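Local atomic coordinates of extracellular solute-binding protein, family 5 (Chelativorans sp., PDB entry 6WM6), a protein that binds EDTA and related aminopolycarboxylates in the periplasm, probably to deliver them to an ABC transporter. Residues 101-106 against 181-186; 464-469 against 502-507. All coordinates share one frame; numbering follows the deposited sequence. Where two conformers were deposited one is given.

Contact 1 of 2, residues 101-106 against 181-186; sequences ESAELT and LGWQGL
Trp183 lies against strand 100-108 through the outer, six-membered part of its indole. Its CH2 comes to 4.2 Å from the backbone oxygen Ala103 O, which sits at the edge of the ring and near its plane. The methyl group of Ala103 meets the neighbouring corner, with CB 4.3 Å from Trp183 CZ3. Leu105 adds its CB, 4.2 Å from Trp183 CZ2, coming in obliquely. The CB atoms of Ala103 and Leu105, two residues apart on the strand, both point toward the loop. Glu104, between them, points the other way and offers mainly its backbone.

The indole reaches the strand because CG of Trp183 stands between the backbone N and the carbonyl carbon (chi1 66°). Gln184 CG lies over one face of the indole, 3.5 Å above the plane and offset toward the rim. Trp183 and Gln184 lie in a short 3-10 stretch that ends at Gly185. The strand pairs with 111-117, and Val113 of that strand also touches Trp183.

This surface contact is held by apolar and van der Waals touches. It joins the edge strand of a four-stranded antiparallel sheet to the loop that follows strand 171-176 of the same sheet, in a family 5 solute-binding protein.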
ATOM      1  N   GLU A 101     -18.213 -12.051 -16.299  1.00 16.65           N
ATOM      2  CA  GLU A 101     -19.611 -12.334 -15.992  0.55 16.63           C
ATOM      3  C   GLU A 101     -19.767 -12.766 -14.539  1.00 17.11           C
ATOM      4  O   GLU A 101     -20.708 -12.343 -13.850  1.00 19.04           O
ATOM      5  CB  GLU A 101     -20.135 -13.432 -16.922  0.55 20.08           C
ATOM      6  CG  GLU A 101     -21.583 -13.816 -16.672  0.55 20.37           C
ATOM      7  CD  GLU A 101     -21.983 -15.086 -17.403  0.55 35.29           C
ATOM      8  OE1 GLU A 101     -21.262 -15.489 -18.340  0.55 31.00           O
ATOM      9  OE2 GLU A 101     -23.007 -15.694 -17.020  0.55 36.05           O
ATOM     10  N   SER A 102     -18.850 -13.597 -14.046  1.00 16.93           N
ATOM     11  CA  SER A 102     -18.940 -14.125 -12.699  1.00 16.86           C
ATOM     12  C   SER A 102     -17.592 -14.654 -12.243  1.00 17.83           C
ATOM     13  O   SER A 102     -16.704 -14.973 -13.043  1.00 17.48           O
ATOM     14  CB  SER A 102     -19.989 -15.234 -12.627  1.00 20.32           C
ATOM     15  OG  SER A 102     -19.688 -16.296 -13.521  1.00 21.49           O
ATOM     16  N   ALA A 103     -17.462 -14.748 -10.926  1.00 16.73           N
ATOM     17  CA  ALA A 103     -16.337 -15.391 -10.261  1.00 18.59           C
ATOM     18  C   ALA A 103     -16.941 -16.026  -9.021  1.00 20.12           C
ATOM     19  O   ALA A 103     -17.613 -15.335  -8.237  1.00 22.16           O
ATOM     20  CB  ALA A 103     -15.269 -14.384  -9.889  1.00 18.95           C
ATOM     21  N   GLU A 104     -16.778 -17.327  -8.860  1.00 18.36           N
ATOM     22  CA  GLU A 104     -17.520 -18.071  -7.847  1.00 19.63           C
ATOM     23  C   GLU A 104     -16.629 -19.130  -7.215  1.00 19.95           C
ATOM     24  O   GLU A 104     -15.911 -19.855  -7.922  1.00 19.26           O
ATOM     25  CB  GLU A 104     -18.750 -18.751  -8.476  1.00 21.23           C
ATOM     26  CG  GLU A 104     -19.637 -19.493  -7.479  1.00 22.22           C
ATOM     27  CD  GLU A 104     -20.893 -20.032  -8.103  1.00 23.74           C
ATOM     28  OE1 GLU A 104     -20.881 -20.376  -9.305  1.00 28.24           O
ATOM     29  OE2 GLU A 104     -21.920 -20.119  -7.368  1.00 26.94           O
ATOM     30  N   LEU A 105     -16.676 -19.202  -5.891  1.00 18.29           N
ATOM     31  CA  LEU A 105     -16.098 -20.307  -5.126  1.00 18.98           C
ATOM     32  C   LEU A 105     -17.081 -21.461  -5.225  1.00 18.76           C
ATOM     33  O   LEU A 105     -18.109 -21.491  -4.543  1.00 20.49           O
ATOM     34  CB  LEU A 105     -15.930 -19.875  -3.675  1.00 20.69           C
ATOM     35  CG  LEU A 105     -15.398 -20.907  -2.700  1.00 26.73           C
ATOM     36  CD1 LEU A 105     -13.916 -21.089  -2.891  1.00 29.07           C
ATOM     37  CD2 LEU A 105     -15.715 -20.470  -1.269  1.00 32.71           C
ATOM     38  N   THR A 106     -16.802 -22.400  -6.119  1.00 19.20           N
ATOM     39  CA  THR A 106     -17.783 -23.437  -6.433  1.00 19.61           C
ATOM     40  C   THR A 106     -17.657 -24.676  -5.559  1.00 19.85           C
ATOM     41  O   THR A 106     -18.608 -25.472  -5.490  1.00 22.64           O
ATOM     42  CB  THR A 106     -17.659 -23.861  -7.905  1.00 20.84           C
ATOM     43  OG1 THR A 106     -16.313 -24.300  -8.143  1.00 22.21           O
ATOM     44  CG2 THR A 106     -18.029 -22.738  -8.847  1.00 22.31           C
ATOM     45  N   LEU A 181      -8.059 -17.903   1.922  1.00 17.92           N
ATOM     46  CA  LEU A 181      -9.053 -16.848   2.084  1.00 17.94           C
ATOM     47  C   LEU A 181      -9.013 -15.823   0.964  1.00 17.38           C
ATOM     48  O   LEU A 181     -10.059 -15.410   0.449  1.00 18.48           O
ATOM     49  CB  LEU A 181      -8.774 -16.147   3.416  1.00 19.50           C
ATOM     50  CG  LEU A 181      -9.466 -14.819   3.648  1.00 21.16           C
ATOM     51  CD1 LEU A 181     -10.919 -15.052   3.841  1.00 22.82           C
ATOM     52  CD2 LEU A 181      -8.846 -14.105   4.848  1.00 24.83           C
ATOM     53  N   GLY A 182      -7.820 -15.388   0.574  1.00 16.64           N
ATOM     54  CA  GLY A 182      -7.681 -14.187  -0.231  1.00 18.96           C
ATOM     55  C   GLY A 182      -7.764 -14.398  -1.729  1.00 16.65           C
ATOM     56  O   GLY A 182      -7.099 -13.695  -2.510  1.00 17.53           O
ATOM     57  N   TRP A 183      -8.600 -15.327  -2.185  1.00 16.95           N
ATOM     58  CA  TRP A 183      -8.628 -15.636  -3.609  1.00 17.16           C
ATOM     59  C   TRP A 183      -9.124 -14.472  -4.461  1.00 16.75           C
ATOM     60  O   TRP A 183      -8.733 -14.367  -5.630  1.00 17.21           O
ATOM     61  CB  TRP A 183      -9.446 -16.903  -3.852  1.00 17.09           C
ATOM     62  CG  TRP A 183     -10.907 -16.793  -3.531  1.00 17.01           C
ATOM     63  CD1 TRP A 183     -11.518 -17.119  -2.350  1.00 18.76           C
ATOM     64  CD2 TRP A 183     -11.945 -16.362  -4.415  1.00 17.22           C
ATOM     65  NE1 TRP A 183     -12.870 -16.893  -2.441  1.00 18.96           N
ATOM     66  CE2 TRP A 183     -13.157 -16.434  -3.701  1.00 18.01           C
ATOM     67  CE3 TRP A 183     -11.962 -15.900  -5.732  1.00 17.92           C
ATOM     68  CZ2 TRP A 183     -14.378 -16.067  -4.270  1.00 19.45           C
ATOM     69  CZ3 TRP A 183     -13.177 -15.540  -6.288  1.00 20.45           C
ATOM     70  CH2 TRP A 183     -14.354 -15.634  -5.563  1.00 19.80           C
ATOM     71  N   GLN A 184      -9.968 -13.581  -3.919  1.00 16.25           N
ATOM     72  CA  GLN A 184     -10.399 -12.423  -4.691  1.00 16.56           C
ATOM     73  C   GLN A 184      -9.282 -11.411  -4.924  1.00 15.83           C
ATOM     74  O   GLN A 184      -9.452 -10.499  -5.742  1.00 17.16           O
ATOM     75  CB  GLN A 184     -11.603 -11.759  -4.026  1.00 17.42           C
ATOM     76  CG  GLN A 184     -12.847 -12.655  -4.026  1.00 17.97           C
ATOM     77  CD  GLN A 184     -14.078 -11.996  -3.435  1.00 24.18           C
ATOM     78  OE1 GLN A 184     -14.022 -10.910  -2.887  1.00 28.61           O
ATOM     79  NE2 GLN A 184     -15.221 -12.647  -3.601  1.00 25.25           N
ATOM     80  N   GLY A 185      -8.156 -11.559  -4.251  1.00 15.62           N
ATOM     81  CA  GLY A 185      -6.967 -10.759  -4.515  1.00 17.28           C
ATOM     82  C   GLY A 185      -6.118 -11.251  -5.653  1.00 16.95           C
ATOM     83  O   GLY A 185      -5.165 -10.557  -6.041  1.00 17.91           O
ATOM     84  N   LEU A 186      -6.435 -12.420  -6.206  1.00 16.04           N
ATOM     85  CA  LEU A 186      -5.650 -13.028  -7.276  1.00 17.27           C
ATOM     86  C   LEU A 186      -6.086 -12.521  -8.648  1.00 16.97           C
ATOM     87  O   LEU A 186      -7.207 -12.073  -8.842  1.00 16.80           O
ATOM     88  CB  LEU A 186      -5.809 -14.552  -7.224  1.00 18.03           C
ATOM     89  CG  LEU A 186      -5.423 -15.170  -5.878  1.00 17.15           C
ATOM     90  CD1 LEU A 186      -5.650 -16.681  -5.897  1.00 20.07           C
ATOM     91  CD2 LEU A 186      -3.972 -14.875  -5.526  1.00 19.20           C
TER

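Contact 2 of 2, residues 464-469 against 502-507; sequences QVFPAV and SSIEES. With EDO (1,2-ethanediol), chain I.
The Phe466 ring has Val465 CG1 over the centre of one face, 4.3 Å above its plane. Ile504 approaches the same ring obliquely, and the two side chains cross at about a right angle. Ile504 CD1 lies 3.8 Å from Phe466 CE1, and Ile504 CG1 is equally near. Ile504 is extended (chi2 179°), which carries CD1 outward to the ring and to Val465 CG1 at 4.4 Å. With an alanine in place of Phe466, Ile504 CG1 and CD1 would probably lose their aromatic partner, and a gap would open beside Val465.

Ala468 CB packs 3.6 Å from Ser507 OG. A water joins the same two residues: it accepts from Ala468 N at 2.9 Å and donates to Ser507 OG at 2.8 Å. Ser507 OG is also hydrogen-bonded to Ala498 O, so this buried hydroxyl has two partners. Ser503 is the N-cap of helix 504-521, and its OG accepts from Glu506 N at an angle of 167°.

Two helix starts thus meet, at 467 and 504. The Ile504 end is apolar, while the Ala468-Ser507 end combines a close packing contact with a water bridge. The water takes up the first-turn N-H of Ala468, where the helix supplies no acceptor.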
ATOM      1  N   GLN A 464      -3.252  -4.153   3.513  1.00 16.63           N
ATOM      2  CA  GLN A 464      -4.010  -4.825   2.472  1.00 17.07           C
ATOM      3  C   GLN A 464      -5.424  -5.138   2.948  1.00 17.01           C
ATOM      4  O   GLN A 464      -5.759  -5.103   4.140  1.00 16.89           O
ATOM      5  CB  GLN A 464      -3.286  -6.123   2.072  1.00 18.62           C
ATOM      6  CG  GLN A 464      -1.934  -5.865   1.469  1.00 19.07           C
ATOM      7  CD  GLN A 464      -1.143  -7.147   1.271  1.00 22.47           C
ATOM      8  OE1 GLN A 464      -1.714  -8.253   1.282  1.00 24.67           O
ATOM      9  NE2 GLN A 464       0.171  -7.010   1.072  1.00 25.12           N
ATOM     10  N   VAL A 465      -6.267  -5.525   1.982  1.00 17.49           N
ATOM     11  CA  VAL A 465      -7.638  -5.884   2.292  1.00 17.22           C
ATOM     12  C   VAL A 465      -7.707  -7.113   3.180  1.00 17.64           C
ATOM     13  O   VAL A 465      -8.625  -7.239   3.997  1.00 17.77           O
ATOM     14  CB  VAL A 465      -8.429  -6.104   0.985  1.00 20.09           C
ATOM     15  CG1 VAL A 465      -9.784  -6.738   1.262  1.00 23.07           C
ATOM     16  CG2 VAL A 465      -8.604  -4.775   0.266  1.00 21.95           C
ATOM     17  N   PHE A 466      -6.740  -8.043   3.047  1.00 15.89           N
ATOM     18  CA  PHE A 466      -6.692  -9.244   3.881  1.00 16.49           C
ATOM     19  C   PHE A 466      -5.551  -9.118   4.877  1.00 15.39           C
ATOM     20  O   PHE A 466      -4.384  -9.378   4.527  1.00 16.46           O
ATOM     21  CB  PHE A 466      -6.504 -10.492   3.010  1.00 17.92           C
ATOM     22  CG  PHE A 466      -7.595 -10.680   2.004  1.00 17.43           C
ATOM     23  CD1 PHE A 466      -8.836 -11.122   2.400  1.00 21.38           C
ATOM     24  CD2 PHE A 466      -7.368 -10.408   0.672  1.00 19.17           C
ATOM     25  CE1 PHE A 466      -9.857 -11.291   1.460  1.00 22.19           C
ATOM     26  CE2 PHE A 466      -8.383 -10.583  -0.268  1.00 21.47           C
ATOM     27  CZ  PHE A 466      -9.611 -11.009   0.142  1.00 19.46           C
ATOM     28  N   PRO A 467      -5.826  -8.755   6.124  1.00 14.82           N
ATOM     29  CA  PRO A 467      -4.744  -8.639   7.115  1.00 15.77           C
ATOM     30  C   PRO A 467      -3.861  -9.855   7.221  1.00 15.51           C
ATOM     31  O   PRO A 467      -2.641  -9.714   7.423  1.00 16.43           O
ATOM     32  CB  PRO A 467      -5.509  -8.361   8.415  1.00 16.29           C
ATOM     33  CG  PRO A 467      -6.685  -7.563   7.958  1.00 15.84           C
ATOM     34  CD  PRO A 467      -7.103  -8.213   6.637  1.00 16.13           C
ATOM     35  N   ALA A 468      -4.412 -11.066   7.069  1.00 14.94           N
ATOM     36  CA  ALA A 468      -3.594 -12.260   7.239  1.00 16.44           C
ATOM     37  C   ALA A 468      -2.589 -12.414   6.111  1.00 16.40           C
ATOM     38  O   ALA A 468      -1.516 -12.987   6.323  1.00 18.21           O
ATOM     39  CB  ALA A 468      -4.472 -13.504   7.308  1.00 17.59           C
ATOM     40  N   VAL A 469      -2.928 -11.933   4.908  1.00 16.72           N
ATOM     41  CA  VAL A 469      -1.994 -11.986   3.785  1.00 17.09           C
ATOM     42  C   VAL A 469      -0.850 -11.013   4.017  1.00 17.09           C
ATOM     43  O   VAL A 469       0.329 -11.360   3.877  1.00 18.28           O
ATOM     44  CB  VAL A 469      -2.721 -11.734   2.456  1.00 17.79           C
ATOM     45  CG1 VAL A 469      -1.694 -11.677   1.299  1.00 17.72           C
ATOM     46  CG2 VAL A 469      -3.750 -12.835   2.207  1.00 19.03           C
ATOM     47  N   SER A 502     -12.390 -18.959   6.058  1.00 19.27           N
ATOM     48  CA  SER A 502     -13.403 -18.826   5.013  1.00 19.59           C
ATOM     49  C   SER A 502     -14.059 -17.452   4.966  1.00 19.98           C
ATOM     50  O   SER A 502     -14.904 -17.210   4.097  1.00 20.98           O
ATOM     51  CB  SER A 502     -14.474 -19.903   5.156  1.00 22.46           C
ATOM     52  OG  SER A 502     -15.075 -19.873   6.423  1.00 24.48           O
ATOM     53  N   SER A 503     -13.705 -16.546   5.874  1.00 17.67           N
ATOM     54  CA  SER A 503     -14.210 -15.191   5.825  1.00 17.55           C
ATOM     55  C   SER A 503     -13.188 -14.259   6.461  1.00 16.11           C
ATOM     56  O   SER A 503     -12.363 -14.684   7.268  1.00 17.30           O
ATOM     57  CB  SER A 503     -15.537 -15.017   6.581  1.00 19.19           C
ATOM     58  OG  SER A 503     -15.415 -15.285   7.952  1.00 20.03           O
ATOM     59  N   ILE A 504     -13.258 -12.984   6.098  1.00 17.04           N
ATOM     60  CA  ILE A 504     -12.389 -11.981   6.702  1.00 17.17           C
ATOM     61  C   ILE A 504     -12.627 -11.907   8.207  1.00 16.34           C
ATOM     62  O   ILE A 504     -11.683 -11.704   8.983  1.00 15.66           O
ATOM     63  CB  ILE A 504     -12.552 -10.625   6.005  1.00 19.88           C
ATOM     64  CG1 ILE A 504     -12.006 -10.674   4.578  1.00 26.77           C
ATOM     65  CG2 ILE A 504     -11.774  -9.536   6.759  1.00 25.07           C
ATOM     66  CD1 ILE A 504     -12.150  -9.367   3.814  1.00 32.06           C
ATOM     67  N   GLU A 505     -13.875 -12.104   8.641  1.00 16.54           N
ATOM     68  CA  GLU A 505     -14.205 -12.022  10.050  1.00 16.61           C
ATOM     69  C   GLU A 505     -13.603 -13.172  10.840  1.00 16.14           C
ATOM     70  O   GLU A 505     -13.032 -12.959  11.913  1.00 16.68           O
ATOM     71  CB  GLU A 505     -15.735 -12.038  10.222  1.00 18.38           C
ATOM     72  CG  GLU A 505     -16.495 -10.887   9.574  1.00 19.14           C
ATOM     73  CD  GLU A 505     -16.951 -11.168   8.164  1.00 22.48           C
ATOM     74  OE1 GLU A 505     -16.288 -11.922   7.420  1.00 25.23           O
ATOM     75  OE2 GLU A 505     -18.003 -10.627   7.738  1.00 24.09           O
ATOM     76  N   GLU A 506     -13.743 -14.399  10.340  1.00 16.52           N
ATOM     77  CA  GLU A 506     -13.106 -15.528  11.004  1.00 17.08           C
ATOM     78  C   GLU A 506     -11.593 -15.355  11.001  1.00 15.68           C
ATOM     79  O   GLU A 506     -10.924 -15.612  12.006  1.00 16.91           O
ATOM     80  CB  GLU A 506     -13.481 -16.836  10.319  1.00 17.71           C
ATOM     81  CG  GLU A 506     -12.835 -18.080  10.930  1.00 19.81           C
ATOM     82  CD  GLU A 506     -12.947 -19.328  10.067  1.00 23.35           C
ATOM     83  OE1 GLU A 506     -13.356 -19.223   8.887  1.00 23.94           O
ATOM     84  OE2 GLU A 506     -12.569 -20.401  10.582  1.00 26.47           O
ATOM     85  N   SER A 507     -11.039 -14.908   9.870  1.00 16.14           N
ATOM     86  CA  SER A 507      -9.605 -14.671   9.781  1.00 15.80           C
ATOM     87  C   SER A 507      -9.166 -13.714  10.864  1.00 16.11           C
ATOM     88  O   SER A 507      -8.133 -13.923  11.508  1.00 16.00           O
ATOM     89  CB  SER A 507      -9.301 -14.119   8.408  1.00 15.60           C
ATOM     90  OG  SER A 507      -7.894 -14.048   8.188  1.00 16.93           O
TER
HETATM   91  C1  EDO I 608      -4.798  -5.217  -1.954  1.00 44.16           C
HETATM   92  O1  EDO I 608      -5.235  -5.779  -0.713  1.00 28.79           O
HETATM   93  C2  EDO I 608      -4.460  -3.744  -1.765  1.00 46.16           C
HETATM   94  O2  EDO I 608      -3.329  -3.581  -0.896  1.00 24.07           O
HETATM   95  O   HOH W   1      -7.237 -11.566   7.077  1.00 17.39           O

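Both segments of contact 1 come earlier in the chain than either segment of contact 2. The two contacts lie about 14 Å apart, centre to centre. They share no strand or helix: contact 1 sets strand 100-108, at the edge of a four-stranded antiparallel sheet, against the loop after strand 171-176, while contact 2 joins the starts of helices 467-474 and 504-521. They nevertheless touch. Leu181 CD2 packs 3.5 Å from Ser507 OG, and Gly182 CA lies 3.7 Å from Phe466 CE2. Leu181 also bonds through its backbone to Ala499. The loop 181-186 therefore faces the edge strand through Trp183 and the two helix starts through Leu181 and Gly182, linking parts distant in sequence.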